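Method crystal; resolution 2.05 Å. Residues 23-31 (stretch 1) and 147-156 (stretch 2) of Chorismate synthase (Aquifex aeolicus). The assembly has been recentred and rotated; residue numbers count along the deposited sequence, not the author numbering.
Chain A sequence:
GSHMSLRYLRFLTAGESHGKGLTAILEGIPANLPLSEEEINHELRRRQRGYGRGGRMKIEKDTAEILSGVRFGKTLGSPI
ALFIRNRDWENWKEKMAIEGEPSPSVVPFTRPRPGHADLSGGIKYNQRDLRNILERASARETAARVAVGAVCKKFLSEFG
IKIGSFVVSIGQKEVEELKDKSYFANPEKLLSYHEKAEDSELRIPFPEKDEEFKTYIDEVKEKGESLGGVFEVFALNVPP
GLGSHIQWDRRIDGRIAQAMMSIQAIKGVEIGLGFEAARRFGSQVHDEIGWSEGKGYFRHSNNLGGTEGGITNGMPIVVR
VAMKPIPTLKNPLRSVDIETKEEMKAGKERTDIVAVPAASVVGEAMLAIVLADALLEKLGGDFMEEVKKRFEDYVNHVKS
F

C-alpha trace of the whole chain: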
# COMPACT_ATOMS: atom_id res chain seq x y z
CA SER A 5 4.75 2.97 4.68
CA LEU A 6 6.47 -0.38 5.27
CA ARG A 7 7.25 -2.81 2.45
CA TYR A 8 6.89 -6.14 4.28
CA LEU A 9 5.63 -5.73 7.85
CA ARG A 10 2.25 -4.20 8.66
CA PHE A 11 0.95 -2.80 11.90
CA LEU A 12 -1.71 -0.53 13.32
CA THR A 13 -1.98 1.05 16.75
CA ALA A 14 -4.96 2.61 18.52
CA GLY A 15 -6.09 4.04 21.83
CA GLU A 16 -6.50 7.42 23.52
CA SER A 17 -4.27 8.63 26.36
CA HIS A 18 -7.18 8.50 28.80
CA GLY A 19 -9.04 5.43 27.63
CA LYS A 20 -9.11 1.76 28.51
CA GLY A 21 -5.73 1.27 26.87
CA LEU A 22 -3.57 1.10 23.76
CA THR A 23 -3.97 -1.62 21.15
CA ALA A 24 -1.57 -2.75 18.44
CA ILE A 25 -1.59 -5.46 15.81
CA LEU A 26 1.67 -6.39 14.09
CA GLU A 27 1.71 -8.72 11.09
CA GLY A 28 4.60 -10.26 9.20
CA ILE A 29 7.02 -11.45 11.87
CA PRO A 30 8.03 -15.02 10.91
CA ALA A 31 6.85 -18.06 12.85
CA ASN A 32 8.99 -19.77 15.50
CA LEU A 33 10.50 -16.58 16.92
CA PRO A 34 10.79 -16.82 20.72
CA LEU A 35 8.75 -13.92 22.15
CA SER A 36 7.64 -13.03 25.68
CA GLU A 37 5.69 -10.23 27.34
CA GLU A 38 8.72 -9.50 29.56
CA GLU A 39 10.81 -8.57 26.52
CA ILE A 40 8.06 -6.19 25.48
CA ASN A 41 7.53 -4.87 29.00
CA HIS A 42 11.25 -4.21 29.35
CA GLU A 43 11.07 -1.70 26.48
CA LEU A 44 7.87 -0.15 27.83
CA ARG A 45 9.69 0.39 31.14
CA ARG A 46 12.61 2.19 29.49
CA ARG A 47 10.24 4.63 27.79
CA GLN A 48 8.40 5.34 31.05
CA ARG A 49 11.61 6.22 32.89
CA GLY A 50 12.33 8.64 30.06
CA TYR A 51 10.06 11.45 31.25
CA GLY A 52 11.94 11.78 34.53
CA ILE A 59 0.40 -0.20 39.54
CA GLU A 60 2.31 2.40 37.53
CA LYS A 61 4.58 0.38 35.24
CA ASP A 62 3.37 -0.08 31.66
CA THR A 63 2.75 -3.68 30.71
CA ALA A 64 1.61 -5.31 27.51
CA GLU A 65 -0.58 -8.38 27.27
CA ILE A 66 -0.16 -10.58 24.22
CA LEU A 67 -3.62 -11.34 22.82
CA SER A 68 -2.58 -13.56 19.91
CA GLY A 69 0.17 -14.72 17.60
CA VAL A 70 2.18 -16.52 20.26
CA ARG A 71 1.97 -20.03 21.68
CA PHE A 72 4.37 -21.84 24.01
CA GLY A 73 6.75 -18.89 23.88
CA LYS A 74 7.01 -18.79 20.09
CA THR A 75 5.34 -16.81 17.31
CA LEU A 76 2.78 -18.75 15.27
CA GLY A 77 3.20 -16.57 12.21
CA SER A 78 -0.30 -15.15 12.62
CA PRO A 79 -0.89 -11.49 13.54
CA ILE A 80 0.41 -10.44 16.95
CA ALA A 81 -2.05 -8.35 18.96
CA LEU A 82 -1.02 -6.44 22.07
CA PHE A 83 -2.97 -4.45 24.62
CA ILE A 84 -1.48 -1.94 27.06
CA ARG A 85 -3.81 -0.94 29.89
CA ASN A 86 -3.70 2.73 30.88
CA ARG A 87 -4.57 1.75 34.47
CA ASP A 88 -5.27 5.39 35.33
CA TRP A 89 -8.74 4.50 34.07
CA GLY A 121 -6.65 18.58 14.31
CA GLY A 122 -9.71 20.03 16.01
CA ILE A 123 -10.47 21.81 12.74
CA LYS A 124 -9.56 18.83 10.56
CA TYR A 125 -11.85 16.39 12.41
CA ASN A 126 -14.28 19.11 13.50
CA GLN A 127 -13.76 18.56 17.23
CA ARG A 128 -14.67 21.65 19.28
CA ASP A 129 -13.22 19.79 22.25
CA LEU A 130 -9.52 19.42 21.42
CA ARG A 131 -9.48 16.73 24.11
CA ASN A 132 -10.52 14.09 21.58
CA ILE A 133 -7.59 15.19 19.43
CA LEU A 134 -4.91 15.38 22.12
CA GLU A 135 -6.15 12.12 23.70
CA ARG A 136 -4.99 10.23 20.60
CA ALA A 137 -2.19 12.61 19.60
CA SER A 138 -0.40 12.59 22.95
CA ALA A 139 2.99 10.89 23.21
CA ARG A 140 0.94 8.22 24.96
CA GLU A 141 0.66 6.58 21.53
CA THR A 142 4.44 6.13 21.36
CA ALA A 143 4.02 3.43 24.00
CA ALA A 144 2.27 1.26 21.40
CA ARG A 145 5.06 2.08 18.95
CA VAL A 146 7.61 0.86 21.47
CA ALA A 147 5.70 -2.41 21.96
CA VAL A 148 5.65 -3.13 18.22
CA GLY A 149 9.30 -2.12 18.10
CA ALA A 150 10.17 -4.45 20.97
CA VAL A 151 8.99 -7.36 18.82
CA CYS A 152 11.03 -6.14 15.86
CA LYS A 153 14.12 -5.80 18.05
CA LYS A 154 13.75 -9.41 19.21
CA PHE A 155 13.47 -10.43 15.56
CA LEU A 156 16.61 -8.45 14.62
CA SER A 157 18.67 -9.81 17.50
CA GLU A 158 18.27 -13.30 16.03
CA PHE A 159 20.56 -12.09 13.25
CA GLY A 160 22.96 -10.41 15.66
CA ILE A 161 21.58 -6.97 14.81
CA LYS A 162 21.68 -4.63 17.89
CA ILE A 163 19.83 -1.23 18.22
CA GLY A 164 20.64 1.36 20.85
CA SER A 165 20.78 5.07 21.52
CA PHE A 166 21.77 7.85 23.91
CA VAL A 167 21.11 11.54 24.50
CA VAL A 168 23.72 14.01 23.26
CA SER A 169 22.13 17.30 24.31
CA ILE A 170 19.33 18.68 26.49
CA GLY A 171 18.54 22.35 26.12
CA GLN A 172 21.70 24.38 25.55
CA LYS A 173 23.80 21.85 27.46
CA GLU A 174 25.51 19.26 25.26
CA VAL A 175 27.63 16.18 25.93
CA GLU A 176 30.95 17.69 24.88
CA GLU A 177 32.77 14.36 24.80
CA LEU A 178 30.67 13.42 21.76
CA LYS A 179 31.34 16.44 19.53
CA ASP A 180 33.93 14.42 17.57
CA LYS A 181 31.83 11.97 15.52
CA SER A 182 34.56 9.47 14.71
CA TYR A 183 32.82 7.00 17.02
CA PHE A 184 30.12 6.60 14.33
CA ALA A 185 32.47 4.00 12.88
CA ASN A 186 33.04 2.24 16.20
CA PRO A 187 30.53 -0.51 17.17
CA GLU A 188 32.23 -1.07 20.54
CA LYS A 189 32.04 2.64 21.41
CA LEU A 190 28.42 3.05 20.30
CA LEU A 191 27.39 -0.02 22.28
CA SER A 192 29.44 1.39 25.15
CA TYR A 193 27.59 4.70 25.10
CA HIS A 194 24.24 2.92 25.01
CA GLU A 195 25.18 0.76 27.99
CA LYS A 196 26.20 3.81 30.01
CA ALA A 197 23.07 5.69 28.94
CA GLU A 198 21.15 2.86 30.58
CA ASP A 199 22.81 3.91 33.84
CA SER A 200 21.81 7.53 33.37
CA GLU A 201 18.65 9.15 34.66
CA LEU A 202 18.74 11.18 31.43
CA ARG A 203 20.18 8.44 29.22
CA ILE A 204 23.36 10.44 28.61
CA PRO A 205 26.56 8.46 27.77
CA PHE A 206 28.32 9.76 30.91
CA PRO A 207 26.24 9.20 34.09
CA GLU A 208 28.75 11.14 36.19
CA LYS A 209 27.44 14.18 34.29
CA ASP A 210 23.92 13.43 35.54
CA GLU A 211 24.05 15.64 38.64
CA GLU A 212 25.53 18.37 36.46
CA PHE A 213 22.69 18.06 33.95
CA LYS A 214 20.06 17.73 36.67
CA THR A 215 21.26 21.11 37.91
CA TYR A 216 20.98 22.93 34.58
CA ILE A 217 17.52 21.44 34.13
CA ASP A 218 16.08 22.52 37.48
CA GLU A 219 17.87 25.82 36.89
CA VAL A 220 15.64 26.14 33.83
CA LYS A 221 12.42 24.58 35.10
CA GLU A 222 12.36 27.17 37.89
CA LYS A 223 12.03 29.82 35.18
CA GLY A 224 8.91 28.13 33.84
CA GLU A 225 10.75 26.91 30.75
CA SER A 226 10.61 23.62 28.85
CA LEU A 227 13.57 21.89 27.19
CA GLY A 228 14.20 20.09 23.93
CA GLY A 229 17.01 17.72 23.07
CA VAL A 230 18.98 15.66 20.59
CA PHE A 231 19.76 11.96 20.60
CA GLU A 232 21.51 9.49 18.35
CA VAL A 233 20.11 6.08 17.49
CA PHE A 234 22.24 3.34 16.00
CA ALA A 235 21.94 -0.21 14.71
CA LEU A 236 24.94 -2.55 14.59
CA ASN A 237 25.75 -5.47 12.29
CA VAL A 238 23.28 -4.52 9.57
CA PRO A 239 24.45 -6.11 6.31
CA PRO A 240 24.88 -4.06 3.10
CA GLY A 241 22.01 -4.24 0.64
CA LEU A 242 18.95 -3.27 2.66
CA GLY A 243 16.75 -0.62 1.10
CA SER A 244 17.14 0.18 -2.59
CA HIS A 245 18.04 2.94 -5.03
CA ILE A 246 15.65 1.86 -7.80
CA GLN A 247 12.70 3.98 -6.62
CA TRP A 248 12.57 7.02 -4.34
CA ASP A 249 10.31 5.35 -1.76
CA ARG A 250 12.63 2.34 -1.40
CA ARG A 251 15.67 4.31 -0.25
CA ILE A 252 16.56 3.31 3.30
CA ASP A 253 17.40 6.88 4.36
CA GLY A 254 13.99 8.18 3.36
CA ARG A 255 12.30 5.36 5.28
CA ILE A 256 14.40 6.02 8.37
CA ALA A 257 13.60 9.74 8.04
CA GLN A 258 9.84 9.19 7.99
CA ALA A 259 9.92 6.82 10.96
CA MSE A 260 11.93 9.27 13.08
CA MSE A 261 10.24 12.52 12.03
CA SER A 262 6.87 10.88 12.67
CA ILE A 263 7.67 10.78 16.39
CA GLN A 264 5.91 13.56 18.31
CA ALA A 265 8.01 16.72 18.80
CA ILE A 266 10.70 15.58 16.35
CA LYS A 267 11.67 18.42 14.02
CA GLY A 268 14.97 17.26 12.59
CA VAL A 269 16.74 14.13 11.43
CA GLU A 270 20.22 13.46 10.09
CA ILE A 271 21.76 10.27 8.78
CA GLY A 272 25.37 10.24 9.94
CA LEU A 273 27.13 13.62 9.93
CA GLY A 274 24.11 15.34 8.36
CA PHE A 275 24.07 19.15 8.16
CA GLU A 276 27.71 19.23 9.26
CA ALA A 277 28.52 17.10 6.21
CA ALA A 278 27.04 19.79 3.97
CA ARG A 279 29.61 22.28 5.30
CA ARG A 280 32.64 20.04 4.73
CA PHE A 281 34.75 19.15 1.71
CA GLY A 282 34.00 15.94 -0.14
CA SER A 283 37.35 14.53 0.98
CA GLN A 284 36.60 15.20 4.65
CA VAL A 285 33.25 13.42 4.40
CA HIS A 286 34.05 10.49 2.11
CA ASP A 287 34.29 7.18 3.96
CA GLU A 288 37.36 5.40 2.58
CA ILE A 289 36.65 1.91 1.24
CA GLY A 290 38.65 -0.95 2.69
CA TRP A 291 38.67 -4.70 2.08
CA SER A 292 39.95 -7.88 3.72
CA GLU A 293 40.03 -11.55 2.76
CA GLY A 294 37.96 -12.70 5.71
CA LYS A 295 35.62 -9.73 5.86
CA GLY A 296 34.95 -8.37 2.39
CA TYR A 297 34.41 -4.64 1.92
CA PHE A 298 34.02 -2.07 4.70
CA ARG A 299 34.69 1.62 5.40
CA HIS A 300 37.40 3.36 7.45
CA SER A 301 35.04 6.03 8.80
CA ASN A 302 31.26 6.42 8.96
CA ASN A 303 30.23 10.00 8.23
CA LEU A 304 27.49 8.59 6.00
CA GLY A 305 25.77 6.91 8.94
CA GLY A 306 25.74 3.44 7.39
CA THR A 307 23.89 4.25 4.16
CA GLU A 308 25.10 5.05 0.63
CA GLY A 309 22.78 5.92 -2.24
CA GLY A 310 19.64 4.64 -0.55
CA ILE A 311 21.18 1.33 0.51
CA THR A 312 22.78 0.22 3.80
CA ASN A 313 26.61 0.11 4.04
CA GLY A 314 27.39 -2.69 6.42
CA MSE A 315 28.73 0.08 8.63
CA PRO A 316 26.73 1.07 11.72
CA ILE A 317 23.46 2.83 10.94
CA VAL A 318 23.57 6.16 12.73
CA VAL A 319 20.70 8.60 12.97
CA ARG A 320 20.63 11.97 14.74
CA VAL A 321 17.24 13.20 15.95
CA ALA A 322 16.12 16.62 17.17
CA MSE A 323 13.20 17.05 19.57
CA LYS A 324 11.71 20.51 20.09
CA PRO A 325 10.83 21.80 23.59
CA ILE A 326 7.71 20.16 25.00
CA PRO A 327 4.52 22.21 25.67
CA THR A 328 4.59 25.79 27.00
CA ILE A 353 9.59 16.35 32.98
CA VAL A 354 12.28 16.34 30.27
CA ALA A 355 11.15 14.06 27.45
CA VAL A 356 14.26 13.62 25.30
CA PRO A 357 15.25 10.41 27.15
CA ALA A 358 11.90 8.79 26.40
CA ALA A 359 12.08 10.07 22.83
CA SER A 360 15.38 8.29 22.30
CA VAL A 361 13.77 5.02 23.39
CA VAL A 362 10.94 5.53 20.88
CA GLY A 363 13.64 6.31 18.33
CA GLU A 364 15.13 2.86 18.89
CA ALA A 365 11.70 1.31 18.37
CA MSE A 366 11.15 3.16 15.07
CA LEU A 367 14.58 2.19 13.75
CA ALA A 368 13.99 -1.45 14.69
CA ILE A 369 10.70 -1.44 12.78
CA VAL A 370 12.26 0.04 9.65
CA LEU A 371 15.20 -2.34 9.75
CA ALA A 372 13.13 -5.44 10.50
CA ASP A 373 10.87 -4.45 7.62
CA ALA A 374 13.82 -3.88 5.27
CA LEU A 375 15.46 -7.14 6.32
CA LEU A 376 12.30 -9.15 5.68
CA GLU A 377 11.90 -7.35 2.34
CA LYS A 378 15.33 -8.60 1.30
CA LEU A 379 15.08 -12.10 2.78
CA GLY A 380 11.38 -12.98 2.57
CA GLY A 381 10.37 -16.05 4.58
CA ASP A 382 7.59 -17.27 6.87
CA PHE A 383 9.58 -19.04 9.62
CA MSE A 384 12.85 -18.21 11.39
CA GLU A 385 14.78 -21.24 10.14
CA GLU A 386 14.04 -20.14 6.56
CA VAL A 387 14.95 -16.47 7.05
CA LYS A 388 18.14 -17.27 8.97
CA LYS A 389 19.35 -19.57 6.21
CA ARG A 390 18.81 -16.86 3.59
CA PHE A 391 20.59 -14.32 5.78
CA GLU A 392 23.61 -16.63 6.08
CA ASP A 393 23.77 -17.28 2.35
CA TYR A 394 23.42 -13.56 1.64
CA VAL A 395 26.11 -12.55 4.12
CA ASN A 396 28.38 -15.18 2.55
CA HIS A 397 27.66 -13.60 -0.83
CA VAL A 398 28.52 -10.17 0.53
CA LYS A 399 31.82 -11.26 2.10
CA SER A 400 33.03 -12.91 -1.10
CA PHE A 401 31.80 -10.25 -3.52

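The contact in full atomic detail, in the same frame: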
# COMPACT_ATOMS: atom_id res chain seq x y z
N THR A 23 -3.95 -0.35 21.86
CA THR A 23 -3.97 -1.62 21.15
C THR A 23 -3.09 -1.56 19.91
O THR A 23 -3.02 -0.54 19.23
CB THR A 23 -5.41 -2.00 20.72
OG1 THR A 23 -6.28 -1.91 21.86
CG2 THR A 23 -5.45 -3.43 20.19
N ALA A 24 -2.43 -2.67 19.61
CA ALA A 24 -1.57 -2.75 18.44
C ALA A 24 -1.64 -4.14 17.85
O ALA A 24 -1.76 -5.12 18.57
CB ALA A 24 -0.12 -2.43 18.81
N ILE A 25 -1.60 -4.19 16.52
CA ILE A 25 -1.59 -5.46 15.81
C ILE A 25 -0.43 -5.36 14.83
O ILE A 25 -0.37 -4.43 14.01
CB ILE A 25 -2.90 -5.71 15.02
CG1 ILE A 25 -4.08 -5.87 16.00
CG2 ILE A 25 -2.75 -6.98 14.19
CD1 ILE A 25 -5.43 -6.13 15.34
N LEU A 26 0.48 -6.31 14.93
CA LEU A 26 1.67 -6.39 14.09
C LEU A 26 1.59 -7.67 13.27
O LEU A 26 1.39 -8.75 13.82
CB LEU A 26 2.93 -6.44 14.95
CG LEU A 26 4.22 -6.79 14.21
CD1 LEU A 26 4.49 -5.75 13.13
CD2 LEU A 26 5.39 -6.87 15.18
N GLU A 27 1.77 -7.55 11.96
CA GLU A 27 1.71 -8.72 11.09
C GLU A 27 2.95 -8.84 10.22
O GLU A 27 3.44 -7.84 9.70
CB GLU A 27 0.47 -8.63 10.20
CG GLU A 27 0.26 -9.86 9.34
CD GLU A 27 -0.89 -9.71 8.36
OE1 GLU A 27 -0.71 -9.04 7.33
OE2 GLU A 27 -1.98 -10.25 8.64
N GLY A 28 3.44 -10.06 10.04
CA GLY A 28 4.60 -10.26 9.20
C GLY A 28 5.82 -10.86 9.86
O GLY A 28 6.73 -11.30 9.16
N ILE A 29 5.87 -10.86 11.19
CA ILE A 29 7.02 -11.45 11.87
C ILE A 29 6.95 -12.96 11.63
O ILE A 29 5.91 -13.57 11.85
CB ILE A 29 7.01 -11.18 13.39
CG1 ILE A 29 7.06 -9.67 13.64
CG2 ILE A 29 8.21 -11.84 14.04
CD1 ILE A 29 8.40 -9.03 13.31
N PRO A 30 8.05 -13.57 11.17
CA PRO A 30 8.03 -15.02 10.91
C PRO A 30 7.66 -15.87 12.12
O PRO A 30 7.75 -15.42 13.27
CB PRO A 30 9.45 -15.30 10.43
CG PRO A 30 9.87 -13.99 9.81
CD PRO A 30 9.35 -12.99 10.81
N ALA A 31 7.24 -17.09 11.83
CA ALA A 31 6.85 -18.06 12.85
C ALA A 31 8.09 -18.66 13.50
O ALA A 31 9.16 -18.72 12.88
CB ALA A 31 6.01 -19.18 12.23
N ALA A 147 6.07 -0.99 21.83
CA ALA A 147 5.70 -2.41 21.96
C ALA A 147 5.92 -3.14 20.63
O ALA A 147 6.46 -4.24 20.59
CB ALA A 147 4.24 -2.53 22.41
N VAL A 148 5.47 -2.53 19.53
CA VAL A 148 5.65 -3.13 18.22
C VAL A 148 7.14 -3.21 17.94
O VAL A 148 7.64 -4.22 17.41
CB VAL A 148 4.97 -2.28 17.11
CG1 VAL A 148 5.43 -2.75 15.73
CG2 VAL A 148 3.44 -2.41 17.22
N GLY A 149 7.86 -2.15 18.30
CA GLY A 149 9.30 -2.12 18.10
C GLY A 149 10.04 -3.16 18.92
O GLY A 149 11.06 -3.70 18.48
N ALA A 150 9.53 -3.45 20.11
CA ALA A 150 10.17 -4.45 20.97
C ALA A 150 10.17 -5.80 20.26
O ALA A 150 11.12 -6.57 20.36
CB ALA A 150 9.43 -4.56 22.31
N VAL A 151 9.09 -6.09 19.54
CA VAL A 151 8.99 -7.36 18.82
C VAL A 151 10.01 -7.36 17.68
O VAL A 151 10.71 -8.35 17.45
CB VAL A 151 7.56 -7.57 18.24
CG1 VAL A 151 7.48 -8.90 17.50
CG2 VAL A 151 6.55 -7.55 19.38
N CYS A 152 10.10 -6.24 16.97
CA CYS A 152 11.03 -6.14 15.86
C CYS A 152 12.47 -6.25 16.33
O CYS A 152 13.31 -6.83 15.64
CB CYS A 152 10.79 -4.83 15.11
SG CYS A 152 9.14 -4.76 14.38
N LYS A 153 12.76 -5.70 17.50
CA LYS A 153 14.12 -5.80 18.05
C LYS A 153 14.45 -7.27 18.32
O LYS A 153 15.54 -7.73 18.01
CB LYS A 153 14.25 -5.03 19.36
CG LYS A 153 14.34 -3.52 19.23
CD LYS A 153 14.69 -2.91 20.58
CE LYS A 153 14.81 -1.40 20.51
NZ LYS A 153 15.15 -0.82 21.84
N LYS A 154 13.51 -7.99 18.92
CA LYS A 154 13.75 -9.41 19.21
C LYS A 154 14.06 -10.12 17.90
O LYS A 154 15.00 -10.92 17.81
CB LYS A 154 12.53 -10.04 19.88
CG LYS A 154 12.76 -11.49 20.30
CD LYS A 154 13.99 -11.61 21.19
CE LYS A 154 14.37 -13.07 21.46
NZ LYS A 154 13.30 -13.80 22.19
N PHE A 155 13.27 -9.83 16.88
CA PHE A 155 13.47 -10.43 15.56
C PHE A 155 14.89 -10.14 15.04
O PHE A 155 15.60 -11.04 14.59
CB PHE A 155 12.43 -9.89 14.57
CG PHE A 155 12.69 -10.28 13.15
CD1 PHE A 155 12.56 -11.61 12.74
CD2 PHE A 155 13.11 -9.33 12.22
CE1 PHE A 155 12.85 -11.98 11.42
CE2 PHE A 155 13.40 -9.69 10.91
CZ PHE A 155 13.27 -11.02 10.51
N LEU A 156 15.29 -8.88 15.11
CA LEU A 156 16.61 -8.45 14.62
C LEU A 156 17.78 -9.05 15.37
O LEU A 156 18.83 -9.33 14.79
CB LEU A 156 16.73 -6.92 14.70
CG LEU A 156 15.93 -6.08 13.71
CD1 LEU A 156 16.10 -4.61 14.05
CD2 LEU A 156 16.40 -6.37 12.29

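Packing of a β-strand and the loop that follows it (residues 23-31) against an α-helix (residues 147-156) in chorismate synthase from Aquifex aeolicus. Residues that touch are at least 122 positions apart in sequence. Strand 23-27 and the helix run in roughly the same direction, their N-to-C axes 30° apart and 9.4 Å from each other at closest approach. No hydrogen bond crosses between them; the contact is made by apolar side chains and buries 370 Å², both sides summed.

Thr23 opens the stretch out of reach of the helix. Ala24 is the first residue to touch. Its CA-to-CB bond points toward the helix, and the methyl CB rests 3.9 Å from CG2 of Val148, a van der Waals contact between two small groups. The alternation of an extended strand then turns Ile25 away and brings Leu26 back to the helical side.

Leu26 has the largest area covered by the other stretch, 68 Å². With chi1 at t and chi2 at p, its CD1 lies 4.1 Å from Val148 CG1, and its CD2, 4.2 Å from that same Val148 CG1, also reaches Val151 CG1 at 3.7 Å and Cys152 SG at 4.4 Å. Val151 and Cys152 follow Val148 by three and four positions, the spacing that places side chains on one flank of a helix, so a single leucine can reach all three. The backbones also come near here, with Leu26 CA 6.6 Å from Val148 CA.

Glu27 again falls out of reach, and its OE1 is hydrogen-bonded elsewhere in the structure. Gly28 follows as the chain leaves the strand. At phi 120° and psi -16°, a CB would be jammed against the carbonyl O of Glu27, so the backbone itself calls for glycine; nothing of the helix lies close enough to matter.

Ile29 resumes the packing from the loop. Its CA-to-CB bond points sideways, but with chi1 and chi2 both at m the end of the side chain comes nearer the helix. CG1 sits 4.0 Å from Val151 CG1, and CD1 reaches 4.5 Å from Cys152 SG and 4.3 Å from Phe155 CB. Val151 CG1 is the closest atom of that residue to both Leu26 and Ile29, which links the strand part of the contact to the loop part.

Pro30 closes the contact one helical turn beyond Val151. Its CD lies 3.7 Å from CE1 of Phe155, whose ring, extended from the helix with chi1 at t, is approached obliquely by both Pro30 CD and Ile29 CD1. Ala31 then moves beyond range. As stretch 1 advances from Ala24 to Pro30, its partners thus advance along the helix from Val148 to Phe155.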